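Local coordinates for protein histidine phosphotransferase (Caulobacter crescentus, PDB 2OOC) that probably relays phosphoryl groups between response-regulator receiver domains through a histidine, as an essential regulator of stalk biogenesis, at residues F24-R35 and L96-Q106; G67-C75 and G87-A95. All coordinates share one frame; numbering follows the deposited sequence. Where two conformers were deposited one is given.

Interaction 1 of 2, residues F24-R35 and L96-Q106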
loop_
_atom_site.group_PDB
_atom_site.type_symbol
_atom_site.label_atom_id
_atom_site.label_comp_id
_atom_site.label_asym_id
_atom_site.label_seq_id
_atom_site.Cartn_x
_atom_site.Cartn_y
_atom_site.Cartn_z
ATOM N N PHE A 24 6.698 -8.025 -15.539
ATOM C CA PHE A 24 6.853 -8.337 -14.139
ATOM C C PHE A 24 8.041 -7.776 -13.426
ATOM O O PHE A 24 7.970 -7.646 -12.217
ATOM C CB PHE A 24 6.572 -9.817 -13.884
ATOM C CG PHE A 24 5.129 -10.135 -14.178
ATOM C CD1 PHE A 24 4.114 -9.699 -13.308
ATOM C CD2 PHE A 24 4.757 -10.710 -15.400
ATOM C CE1 PHE A 24 2.791 -9.912 -13.614
ATOM C CE2 PHE A 24 3.415 -10.926 -15.701
ATOM C CZ PHE A 24 2.435 -10.521 -14.807
ATOM N N ALA A 25 9.095 -7.358 -14.132
ATOM C CA ALA A 25 10.217 -6.736 -13.475
ATOM C C ALA A 25 9.755 -5.386 -12.908
ATOM O O ALA A 25 10.208 -4.974 -11.822
ATOM C CB ALA A 25 11.380 -6.560 -14.453
ATOM N N VAL A 26 8.900 -4.703 -13.658
ATOM C CA VAL A 26 8.417 -3.390 -13.172
ATOM C C VAL A 26 7.424 -3.568 -12.022
ATOM O O VAL A 26 7.471 -2.866 -11.002
ATOM C CB VAL A 26 7.812 -2.548 -14.289
ATOM C CG1 VAL A 26 7.181 -1.263 -13.725
ATOM C CG2 VAL A 26 8.883 -2.184 -15.347
ATOM N N VAL A 27 6.554 -4.541 -12.129
ATOM C CA VAL A 27 5.677 -4.864 -11.016
ATOM C C VAL A 27 6.475 -5.135 -9.740
ATOM O O VAL A 27 6.197 -4.536 -8.691
ATOM C CB VAL A 27 4.782 -6.073 -11.360
ATOM C CG1 VAL A 27 3.983 -6.492 -10.050
ATOM C CG2 VAL A 27 3.822 -5.811 -12.527
ATOM N N ASP A 28 7.492 -5.979 -9.847
ATOM C CA ASP A 28 8.308 -6.354 -8.707
ATOM C C ASP A 28 8.958 -5.127 -8.078
ATOM O O ASP A 28 9.023 -5.007 -6.833
ATOM C CB ASP A 28 9.380 -7.391 -9.091
ATOM C CG ASP A 28 8.800 -8.784 -9.445
ATOM O OD1 ASP A 28 7.606 -9.074 -9.174
ATOM O OD2 ASP A 28 9.545 -9.578 -10.064
ATOM N N GLU A 29 9.452 -4.231 -8.932
ATOM C CA GLU A 29 10.081 -2.961 -8.495
ATOM C C GLU A 29 9.126 -2.100 -7.688
ATOM O O GLU A 29 9.466 -1.547 -6.639
ATOM C CB GLU A 29 10.488 -2.172 -9.732
ATOM C CG GLU A 29 11.169 -0.794 -9.436
ATOM C CD GLU A 29 11.107 0.196 -10.605
ATOM O OE1 GLU A 29 10.452 -0.061 -11.640
ATOM O OE2 GLU A 29 11.741 1.260 -10.492
ATOM N N VAL A 30 7.941 -1.934 -8.251
ATOM C CA VAL A 30 6.989 -1.040 -7.647
ATOM C C VAL A 30 6.516 -1.598 -6.285
ATOM O O VAL A 30 6.366 -0.857 -5.300
ATOM C CB VAL A 30 5.806 -0.766 -8.596
ATOM C CG1 VAL A 30 4.656 -0.093 -7.804
ATOM C CG2 VAL A 30 6.291 0.059 -9.810
ATOM N N LEU A 31 6.284 -2.896 -6.252
ATOM C CA LEU A 31 5.876 -3.562 -4.993
ATOM C C LEU A 31 6.971 -3.357 -3.937
ATOM O O LEU A 31 6.710 -3.062 -2.754
ATOM C CB LEU A 31 5.557 -5.038 -5.152
ATOM C CG LEU A 31 4.330 -5.330 -6.017
ATOM C CD1 LEU A 31 4.186 -6.785 -6.068
ATOM C CD2 LEU A 31 3.124 -4.518 -5.487
ATOM N N ALA A 32 8.240 -3.502 -4.345
ATOM C CA ALA A 32 9.332 -3.281 -3.411
ATOM C C ALA A 32 9.431 -1.822 -2.922
ATOM O O ALA A 32 9.601 -1.590 -1.727
ATOM C CB ALA A 32 10.645 -3.761 -4.022
ATOM N N LEU A 33 9.189 -0.866 -3.818
ATOM C CA LEU A 33 9.152 0.527 -3.427
ATOM C C LEU A 33 8.026 0.816 -2.442
ATOM O O LEU A 33 8.221 1.536 -1.474
ATOM C CB LEU A 33 8.973 1.392 -4.691
ATOM C CG LEU A 33 10.180 1.434 -5.645
ATOM C CD1 LEU A 33 9.803 2.238 -6.981
ATOM C CD2 LEU A 33 11.404 2.000 -4.929
ATOM N N PHE A 34 6.869 0.231 -2.669
ATOM C CA PHE A 34 5.739 0.468 -1.802
ATOM C C PHE A 34 6.037 -0.083 -0.410
ATOM O O PHE A 34 5.755 0.555 0.588
ATOM C CB PHE A 34 4.478 -0.189 -2.318
ATOM C CG PHE A 34 3.275 0.047 -1.438
ATOM C CD1 PHE A 34 2.487 1.182 -1.614
ATOM C CD2 PHE A 34 2.955 -0.810 -0.412
ATOM C CE1 PHE A 34 1.417 1.393 -0.763
ATOM C CE2 PHE A 34 1.879 -0.636 0.418
ATOM C CZ PHE A 34 1.122 0.516 0.270
ATOM N N ARG A 35 6.641 -1.264 -0.357
ATOM C CA ARG A 35 6.951 -1.868 0.928
ATOM C C ARG A 35 7.961 -1.008 1.686
ATOM O O ARG A 35 7.896 -0.864 2.890
ATOM C CB ARG A 35 7.412 -3.337 0.777
ATOM C CG ARG A 35 6.230 -4.288 0.626
ATOM C CD ARG A 35 6.609 -5.609 -0.047
ATOM N NE ARG A 35 7.789 -6.236 0.547
ATOM C CZ ARG A 35 7.794 -7.340 1.309
ATOM N NH1 ARG A 35 6.664 -7.978 1.610
ATOM N NH2 ARG A 35 8.957 -7.810 1.786
ATOM N N LEU A 96 -0.547 -4.650 2.578
ATOM C CA LEU A 96 0.726 -5.327 2.702
ATOM C C LEU A 96 0.575 -6.874 2.603
ATOM O O LEU A 96 1.416 -7.566 2.066
ATOM C CB LEU A 96 1.453 -4.889 3.964
ATOM C CG LEU A 96 1.986 -3.466 3.854
ATOM C CD1 LEU A 96 2.421 -3.054 5.245
ATOM C CD2 LEU A 96 3.170 -3.257 2.886
ATOM N N LEU A 97 -0.531 -7.373 3.162
ATOM C CA LEU A 97 -0.860 -8.800 3.141
ATOM C C LEU A 97 -0.937 -9.286 1.718
ATOM O O LEU A 97 -0.339 -10.282 1.333
ATOM C CB LEU A 97 -2.208 -8.967 3.851
ATOM C CG LEU A 97 -2.736 -10.379 3.765
ATOM C CD1 LEU A 97 -1.978 -11.292 4.769
ATOM C CD2 LEU A 97 -4.201 -10.325 4.183
ATOM N N ASP A 98 -1.657 -8.486 0.928
ATOM C CA ASP A 98 -1.880 -8.768 -0.494
ATOM C C ASP A 98 -0.580 -8.706 -1.298
ATOM O O ASP A 98 -0.278 -9.580 -2.070
ATOM C CB ASP A 98 -2.863 -7.722 -1.074
ATOM C CG ASP A 98 -4.286 -8.171 -1.069
ATOM O OD1 ASP A 98 -4.635 -8.889 -0.108
ATOM O OD2 ASP A 98 -5.015 -7.775 -2.028
ATOM N N ILE A 99 0.166 -7.650 -1.069
ATOM C CA ILE A 99 1.413 -7.421 -1.795
ATOM C C ILE A 99 2.425 -8.498 -1.498
ATOM O O ILE A 99 3.066 -9.040 -2.420
ATOM C CB ILE A 99 1.959 -6.030 -1.456
ATOM C CG1 ILE A 99 1.085 -4.992 -2.169
ATOM C CG2 ILE A 99 3.444 -5.899 -1.842
ATOM C CD1 ILE A 99 1.339 -3.591 -1.633
ATOM N N ALA A 100 2.569 -8.865 -0.220
ATOM C CA ALA A 100 3.504 -9.916 0.146
ATOM C C ALA A 100 3.130 -11.263 -0.471
ATOM O O ALA A 100 3.933 -12.066 -0.954
ATOM C CB ALA A 100 3.644 -10.041 1.670
ATOM N N ALA A 101 1.836 -11.544 -0.488
ATOM C CA ALA A 101 1.323 -12.773 -1.054
ATOM C C ALA A 101 1.499 -12.872 -2.577
ATOM O O ALA A 101 1.751 -13.939 -3.133
ATOM C CB ALA A 101 -0.175 -12.971 -0.663
ATOM N N TYR A 102 1.353 -11.722 -3.261
ATOM C CA TYR A 102 1.552 -11.656 -4.695
ATOM C C TYR A 102 3.010 -11.936 -5.015
ATOM O O TYR A 102 3.278 -12.710 -5.927
ATOM C CB TYR A 102 1.165 -10.300 -5.196
ATOM C CG TYR A 102 1.258 -10.074 -6.702
ATOM C CD1 TYR A 102 2.463 -9.771 -7.280
ATOM C CD2 TYR A 102 0.139 -10.126 -7.500
ATOM C CE1 TYR A 102 2.563 -9.506 -8.627
ATOM C CE2 TYR A 102 0.221 -9.850 -8.866
ATOM C CZ TYR A 102 1.442 -9.552 -9.406
ATOM O OH TYR A 102 1.590 -9.285 -10.752
ATOM N N ALA A 103 3.914 -11.352 -4.252
ATOM C CA ALA A 103 5.354 -11.628 -4.421
ATOM C C ALA A 103 5.659 -13.109 -4.198
ATOM O O ALA A 103 6.388 -13.767 -4.949
ATOM C CB ALA A 103 6.169 -10.752 -3.503
ATOM N N HIS A 104 5.042 -13.709 -3.172
ATOM C CA HIS A 104 5.204 -15.109 -2.932
ATOM C C HIS A 104 4.724 -16.022 -4.050
ATOM O O HIS A 104 5.358 -17.001 -4.402
ATOM C CB HIS A 104 4.462 -15.446 -1.608
ATOM C CG HIS A 104 4.812 -16.767 -1.032
ATOM N ND1 HIS A 104 3.902 -17.546 -0.346
ATOM C CD2 HIS A 104 5.990 -17.457 -0.986
ATOM C CE1 HIS A 104 4.484 -18.644 0.087
ATOM N NE2 HIS A 104 5.760 -18.605 -0.260
ATOM N N GLU A 105 3.552 -15.699 -4.570
ATOM C CA GLU A 105 2.964 -16.393 -5.688
ATOM C C GLU A 105 3.873 -16.364 -6.914
ATOM O O GLU A 105 3.963 -17.369 -7.619
ATOM C CB GLU A 105 1.618 -15.757 -6.030
ATOM C CG GLU A 105 0.514 -16.288 -5.146
ATOM C CD GLU A 105 -0.732 -15.398 -5.124
ATOM O OE1 GLU A 105 -0.934 -14.582 -6.056
ATOM O OE2 GLU A 105 -1.512 -15.522 -4.145
ATOM N N GLN A 106 4.511 -15.221 -7.155
ATOM C CA GLN A 106 5.448 -15.108 -8.296
ATOM C C GLN A 106 6.560 -16.125 -8.101
ATOM O O GLN A 106 6.914 -16.870 -9.035
ATOM C CB GLN A 106 6.079 -13.713 -8.415
ATOM C CG GLN A 106 5.135 -12.530 -8.609
ATOM C CD GLN A 106 4.915 -12.114 -10.057
ATOM O OE1 GLN A 106 5.642 -11.245 -10.577
ATOM N NE2 GLN A 106 3.871 -12.686 -10.704
HETATM O O HOH W 1 4.143 -6.632 2.066
#
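Ile99 packs against the C-terminal half of 24-35, its two methyls pointing to different partners. Its CD1 lies 3.4 Å from CD2 of Phe34, the side chains crossing at about a right angle, while CG2 packs between Leu31 CD2 and Arg35 CD. The Phe34 ring also takes Leu96 CD2 at its edge, 3.8 Å from CE2. CG of Tyr102 stands anti to the backbone N (chi1 -178°), which carries the ring across the tips of aliphatic side chains: Leu31 CD1 is 3.7 Å from Tyr102 CD1, and Val27 CG1 is 3.6 Å from Tyr102 CE1. The phenol oxygen lies in the plane of the Phe24 ring at its edge, with CE1 of Phe24 3.2 Å from OH of Tyr102, and is hydrogen-bonded to Glu17. At the other end one of the two modelled conformers of Arg35, bent at chi3 (49°), lays its methylenes along Leu96 and Ile99, its NH1 giving a hydrogen bond to a water that donates to Leu96 O. The segments run roughly antiparallel, their axes crossing at -144°. Helix 13-19 packs on Val27 and Leu31 through Leu16 and on Tyr102 through stacked Phe13; helix 52-66 meets Phe34 through Ala62 and Val66.

Interaction 2 of 2, residues G67-C75 and G87-A95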
loop_
_atom_site.group_PDB
_atom_site.type_symbol
_atom_site.label_atom_id
_atom_site.label_comp_id
_atom_site.label_asym_id
_atom_site.label_seq_id
_atom_site.Cartn_x
_atom_site.Cartn_y
_atom_site.Cartn_z
ATOM N N GLY A 67 -2.447 0.772 -6.835
ATOM C CA GLY A 67 -3.691 0.057 -6.939
ATOM C C GLY A 67 -4.315 -0.326 -5.614
ATOM O O GLY A 67 -5.268 -1.059 -5.625
ATOM N N ALA A 68 -3.829 0.163 -4.480
ATOM C CA ALA A 68 -4.418 -0.093 -3.141
ATOM C C ALA A 68 -5.457 0.977 -2.928
ATOM O O ALA A 68 -5.300 1.883 -2.096
ATOM C CB ALA A 68 -3.358 -0.065 -2.040
ATOM N N PHE A 69 -6.529 0.884 -3.698
ATOM C CA PHE A 69 -7.512 1.978 -3.756
ATOM C C PHE A 69 -8.285 2.124 -2.471
ATOM O O PHE A 69 -8.560 3.256 -2.075
ATOM C CB PHE A 69 -8.423 1.860 -4.992
ATOM C CG PHE A 69 -7.668 2.089 -6.260
ATOM C CD1 PHE A 69 -6.988 3.273 -6.443
ATOM C CD2 PHE A 69 -7.551 1.095 -7.216
ATOM C CE1 PHE A 69 -6.229 3.509 -7.586
ATOM C CE2 PHE A 69 -6.800 1.340 -8.365
ATOM C CZ PHE A 69 -6.143 2.526 -8.525
ATOM N N ASN A 70 -8.635 0.999 -1.835
ATOM C CA ASN A 70 -9.328 1.090 -0.549
ATOM C C ASN A 70 -8.477 1.832 0.502
ATOM O O ASN A 70 -8.966 2.699 1.195
ATOM C CB ASN A 70 -9.680 -0.280 -0.024
ATOM C CG ASN A 70 -10.252 -0.220 1.439
ATOM O OD1 ASN A 70 -11.372 0.316 1.664
ATOM N ND2 ASN A 70 -9.473 -0.727 2.422
ATOM N N LEU A 71 -7.172 1.509 0.570
ATOM C CA LEU A 71 -6.278 2.203 1.477
ATOM C C LEU A 71 -6.251 3.690 1.187
ATOM O O LEU A 71 -6.274 4.542 2.053
ATOM C CB LEU A 71 -4.914 1.576 1.407
ATOM C CG LEU A 71 -3.744 2.293 2.060
ATOM C CD1 LEU A 71 -4.033 2.431 3.563
ATOM C CD2 LEU A 71 -2.403 1.551 1.856
ATOM N N GLY A 72 -6.157 4.063 -0.090
ATOM C CA GLY A 72 -6.241 5.442 -0.464
ATOM C C GLY A 72 -7.487 6.139 0.039
ATOM O O GLY A 72 -7.395 7.233 0.567
ATOM N N GLU A 73 -8.617 5.486 -0.106
ATOM C CA GLU A 73 -9.888 6.030 0.398
ATOM C C GLU A 73 -9.898 6.194 1.882
ATOM O O GLU A 73 -10.385 7.185 2.389
ATOM C CB GLU A 73 -11.078 5.181 -0.029
ATOM C CG GLU A 73 -11.313 5.192 -1.515
ATOM N N VAL A 74 -9.434 5.189 2.616
ATOM C CA VAL A 74 -9.360 5.253 4.061
ATOM C C VAL A 74 -8.480 6.416 4.489
ATOM O O VAL A 74 -8.798 7.183 5.394
ATOM C CB VAL A 74 -8.858 3.943 4.647
ATOM C CG1 VAL A 74 -8.679 4.122 6.152
ATOM C CG2 VAL A 74 -9.822 2.771 4.371
ATOM N N CYS A 75 -7.364 6.623 3.815
ATOM C CA CYS A 75 -6.526 7.758 4.113
ATOM C C CYS A 75 -7.234 9.096 3.876
ATOM O O CYS A 75 -7.059 9.991 4.661
ATOM C CB CYS A 75 -5.276 7.750 3.265
ATOM S SG CYS A 75 -4.045 6.466 3.704
ATOM N N GLY A 87 -7.786 2.800 11.666
ATOM C CA GLY A 87 -8.394 2.383 10.418
ATOM C C GLY A 87 -7.411 2.428 9.241
ATOM O O GLY A 87 -7.413 1.581 8.336
ATOM N N VAL A 88 -6.560 3.459 9.225
ATOM C CA VAL A 88 -5.464 3.518 8.255
ATOM C C VAL A 88 -4.482 2.349 8.419
ATOM O O VAL A 88 -4.136 1.690 7.449
ATOM C CB VAL A 88 -4.715 4.857 8.309
ATOM C CG1 VAL A 88 -3.630 4.919 7.237
ATOM C CG2 VAL A 88 -5.734 6.018 8.085
ATOM N N ARG A 89 -4.087 2.075 9.663
ATOM C CA ARG A 89 -3.188 0.980 9.933
ATOM C C ARG A 89 -3.723 -0.363 9.475
ATOM O O ARG A 89 -2.998 -1.160 8.884
ATOM C CB ARG A 89 -2.799 0.930 11.418
ATOM C CG ARG A 89 -1.985 2.099 11.858
ATOM C CD ARG A 89 -1.213 1.814 13.105
ATOM N NE ARG A 89 -2.133 1.416 14.182
ATOM C CZ ARG A 89 -2.795 2.238 14.975
ATOM N NH1 ARG A 89 -2.639 3.545 14.889
ATOM N NH2 ARG A 89 -3.636 1.765 15.912
ATOM N N THR A 90 -5.010 -0.614 9.738
ATOM C CA THR A 90 -5.560 -1.922 9.363
ATOM C C THR A 90 -5.798 -2.047 7.858
ATOM O O THR A 90 -5.594 -3.120 7.318
ATOM C CB THR A 90 -6.771 -2.250 10.174
ATOM O OG1 THR A 90 -7.806 -1.323 9.936
ATOM C CG2 THR A 90 -6.503 -2.309 11.681
ATOM N N ALA A 91 -6.103 -0.926 7.180
ATOM C CA ALA A 91 -6.148 -0.882 5.704
ATOM C C ALA A 91 -4.765 -1.127 5.095
ATOM O O ALA A 91 -4.626 -1.844 4.120
ATOM C CB ALA A 91 -6.732 0.455 5.188
ATOM N N LEU A 92 -3.725 -0.575 5.748
ATOM C CA LEU A 92 -2.348 -0.745 5.321
ATOM C C LEU A 92 -1.919 -2.217 5.511
ATOM O O LEU A 92 -1.347 -2.839 4.620
ATOM C CB LEU A 92 -1.427 0.195 6.066
ATOM C CG LEU A 92 0.056 0.098 5.662
ATOM C CD1 LEU A 92 0.323 0.205 4.100
ATOM C CD2 LEU A 92 0.926 1.160 6.414
ATOM N N ASP A 93 -2.325 -2.795 6.664
ATOM C CA ASP A 93 -2.076 -4.232 6.878
ATOM C C ASP A 93 -2.652 -5.069 5.727
ATOM O O ASP A 93 -1.982 -5.971 5.214
ATOM C CB ASP A 93 -2.709 -4.694 8.168
ATOM C CG ASP A 93 -2.015 -4.247 9.430
ATOM O OD1 ASP A 93 -0.850 -3.786 9.367
ATOM O OD2 ASP A 93 -2.660 -4.354 10.535
ATOM N N ALA A 94 -3.900 -4.804 5.309
ATOM C CA ALA A 94 -4.540 -5.580 4.244
ATOM C C ALA A 94 -3.804 -5.392 2.918
ATOM O O ALA A 94 -3.661 -6.349 2.158
ATOM C CB ALA A 94 -6.005 -5.149 4.115
ATOM N N ALA A 95 -3.294 -4.183 2.628
ATOM C CA ALA A 95 -2.613 -3.979 1.392
ATOM C C ALA A 95 -1.249 -4.718 1.430
ATOM O O ALA A 95 -0.888 -5.395 0.425
ATOM C CB ALA A 95 -2.443 -2.446 1.142
HETATM O O HOH W 2 -6.662 -1.927 2.196
#
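Leu71 is a knob in a hole formed by Val88, Ala91, Leu92 and Ala95, packing two nearly antiparallel helices of the bundle, consistent with the Hpt four-helix fold. Its chi1 of 168° swings the side chain toward helix 85-111, so that both methyls enter the hole: Leu71 CD1 rests on Ala91 CB at 3.7 Å, and CD2 reaches Leu92 CD1 at 3.8 Å and the methyl of Ala95. The segment axes come within 9.0 Å at an angle of 170°, with Ala91 and Ala95 facing 67-75. A turn further along, Val74 straddles the backbone and a methyl, its CG1 3.6 Å from Gly87 O and its CG2 3.9 Å from Ala91 CB. Beside it Cys75 SG touches Val88 CG1. Ala68, at the N-cap of helix 69-79, sets its CB against Ala95 CB. Cut back to an alanine, Leu71 would lose both CD methyls, which would probably leave a gap between Ala91, Leu92 and Ala95 and weaken the interlock of the helices. Behind this layer, Val59 and Ala63 of helix 52-66 pack against Leu71, and Val56 and Lys60 contact Cys75. On the more exposed side, a single water accepts from Asn70 ND2 at 3.1 Å and donates to Ala91 O at 2.8 Å.

How the interactions relate
Both contacts draw on helix 85-111: residues 87-95 pair with 67-75 in interaction 2, and the continuing residues 96-106 meet 24-35 in interaction 1. Along the chain interaction 2 is nested within the loop that interaction 1 closes, and their centres are about 16 Å apart. Phe34 joins them directly, since its CZ lies 3.9 Å from Leu92 CD1 and 4.0 Å from Leu71 CD2, making one continuous apolar core. Interaction 2 is the more buried, with eight of its ten touching residues buried against five of eleven in interaction 1. Their centres lie about 7 Å and about 10 Å, respectively, from the centre of the chain. Helix 52-66 lines both contacts.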